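Local structure of elongation factor G (Thermus thermophilus, 2DY1) at residues Ala286-Val291 and Ala301-Tyr306. The protein binds GTP and a magnesium ion and, as a member of the elongation factor G family, probably acts as a translational GTPase in ribosomal translocation. Residues are numbered along the deposited sequence; the frame is centred on the assembly and turned at random.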
# COMPACT_ATOMS: atom_id res chain seq x y z
N ALA A 286 -3.73 20.76 -8.86
CA ALA A 286 -3.03 19.55 -9.28
C ALA A 286 -2.38 18.85 -8.10
O ALA A 286 -2.28 19.40 -7.00
CB ALA A 286 -1.95 19.91 -10.30
N LYS A 287 -1.92 17.64 -8.34
CA LYS A 287 -1.27 16.89 -7.28
C LYS A 287 -0.24 15.93 -7.87
O LYS A 287 -0.47 15.39 -8.95
CB LYS A 287 -2.32 16.10 -6.49
CG LYS A 287 -1.76 15.29 -5.36
CD LYS A 287 -2.88 14.75 -4.46
CE LYS A 287 -2.32 13.94 -3.32
NZ LYS A 287 -3.38 13.51 -2.38
N VAL A 288 0.88 15.74 -7.18
CA VAL A 288 1.91 14.79 -7.63
C VAL A 288 1.40 13.46 -7.06
O VAL A 288 1.42 13.26 -5.84
CB VAL A 288 3.27 15.12 -7.01
CG1 VAL A 288 4.30 14.05 -7.37
CG2 VAL A 288 3.77 16.49 -7.52
N PHE A 289 0.94 12.55 -7.92
CA PHE A 289 0.40 11.28 -7.42
C PHE A 289 1.42 10.17 -7.38
O PHE A 289 1.20 9.15 -6.74
CB PHE A 289 -0.85 10.85 -8.21
CG PHE A 289 -0.58 10.41 -9.62
CD1 PHE A 289 -0.41 9.06 -9.92
CD2 PHE A 289 -0.56 11.35 -10.66
CE1 PHE A 289 -0.22 8.65 -11.27
CE2 PHE A 289 -0.37 10.97 -11.97
CZ PHE A 289 -0.20 9.61 -12.29
N LYS A 290 2.52 10.35 -8.10
CA LYS A 290 3.61 9.36 -8.05
C LYS A 290 4.89 9.97 -8.56
O LYS A 290 4.88 11.01 -9.24
CB LYS A 290 3.30 8.09 -8.87
CG LYS A 290 3.29 8.30 -10.36
CD LYS A 290 3.30 6.99 -11.16
CE LYS A 290 4.74 6.44 -11.26
NZ LYS A 290 4.78 5.00 -11.70
N VAL A 291 5.99 9.28 -8.27
CA VAL A 291 7.30 9.74 -8.67
C VAL A 291 8.11 8.57 -9.19
O VAL A 291 7.97 7.45 -8.67
CB VAL A 291 8.05 10.33 -7.45
CG1 VAL A 291 9.53 10.53 -7.77
CG2 VAL A 291 7.42 11.68 -7.05
N ALA A 301 8.29 13.72 -11.74
CA ALA A 301 7.09 13.82 -10.93
C ALA A 301 5.90 13.70 -11.87
O ALA A 301 5.89 14.29 -12.96
CB ALA A 301 7.05 15.16 -10.18
N TYR A 302 4.92 12.89 -11.47
CA TYR A 302 3.74 12.69 -12.29
C TYR A 302 2.61 13.46 -11.65
O TYR A 302 2.22 13.19 -10.52
CB TYR A 302 3.43 11.19 -12.39
CG TYR A 302 4.51 10.47 -13.17
CD1 TYR A 302 4.33 10.13 -14.51
CD2 TYR A 302 5.74 10.19 -12.59
CE1 TYR A 302 5.35 9.51 -15.24
CE2 TYR A 302 6.76 9.58 -13.31
CZ TYR A 302 6.56 9.25 -14.62
OH TYR A 302 7.59 8.65 -15.31
N LEU A 303 2.10 14.42 -12.42
CA LEU A 303 1.09 15.32 -11.92
C LEU A 303 -0.25 15.15 -12.57
O LEU A 303 -0.33 15.08 -13.79
CB LEU A 303 1.52 16.77 -12.19
CG LEU A 303 2.44 17.56 -11.28
CD1 LEU A 303 3.75 16.82 -11.08
CD2 LEU A 303 2.68 18.93 -11.92
N ARG A 304 -1.30 15.10 -11.76
CA ARG A 304 -2.65 15.08 -12.31
C ARG A 304 -3.15 16.52 -12.21
O ARG A 304 -3.07 17.12 -11.13
CB ARG A 304 -3.57 14.18 -11.49
CG ARG A 304 -5.08 14.49 -11.74
CD ARG A 304 -5.52 14.17 -13.17
NE ARG A 304 -6.77 14.88 -13.48
CZ ARG A 304 -7.99 14.50 -13.14
NH1 ARG A 304 -8.20 13.37 -12.47
NH2 ARG A 304 -9.02 15.30 -13.43
N LEU A 305 -3.64 17.06 -13.32
CA LEU A 305 -4.21 18.41 -13.32
C LEU A 305 -5.71 18.17 -13.18
O LEU A 305 -6.37 17.69 -14.10
CB LEU A 305 -3.89 19.11 -14.65
CG LEU A 305 -4.39 20.56 -14.80
CD1 LEU A 305 -3.81 21.44 -13.69
CD2 LEU A 305 -3.98 21.09 -16.16
N TYR A 306 -6.24 18.50 -12.01
CA TYR A 306 -7.65 18.28 -11.73
C TYR A 306 -8.55 19.35 -12.28
O TYR A 306 -9.69 19.08 -12.66
CB TYR A 306 -7.89 18.22 -10.21
CG TYR A 306 -7.28 17.03 -9.49
CD1 TYR A 306 -7.77 15.74 -9.69
CD2 TYR A 306 -6.24 17.21 -8.57
CE1 TYR A 306 -7.26 14.65 -8.98
CE2 TYR A 306 -5.71 16.11 -7.85
CZ TYR A 306 -6.23 14.84 -8.07
OH TYR A 306 -5.73 13.77 -7.34
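Lys287 and Arg304 form a hydrogen-bonded antiparallel pair, Lys287 N giving to Arg304 O (3.1 Å) and Arg304 N to Lys287 O (2.9 Å). Further along, Phe289 N and Tyr302 O form a hydrogen bond of 3.0 Å, whereas Tyr302 N turns to Lys290 O. Tyr302 thus faces two residues, a beta bulge that shifts the register by one, and both Phe289 and Lys290 pack against Tyr302 CB.

Apolar contacts line the face bearing Ala286, Val288, Val291, Ala301, Leu303 and Leu305; the tightest side-chain pair there is Val288 CG2 against Leu303 CD1 at 3.6 Å. On the other face, Tyr302 CB makes an off-centre CH-pi contact with the Phe289 ring, while Arg304 N meets the ring edge. The Lys290 chain packs CG against Tyr302 CB (3.5 Å) and, bent at chi3, carries CE over one face of the tyrosine ring. Lys287 CB touches the edge of the Tyr306 ring at CE2 (3.7 Å).

The hairpin 285-294/298-307 supplies the central strands of a four-stranded sheet in domain 2, between strands 347-350 and 361-363. The face bearing Lys287, Lys290, Tyr302 and Arg304 meets the GTP-binding domain: Lys287, Lys290 and Arg304 form salt bridges with Glu96, Glu90 and Asp99 respectively. Lys287 NZ also bonds Pro374 O, and Arg304 NH1 bonds Ala97 O, the last residue of helix 88-97.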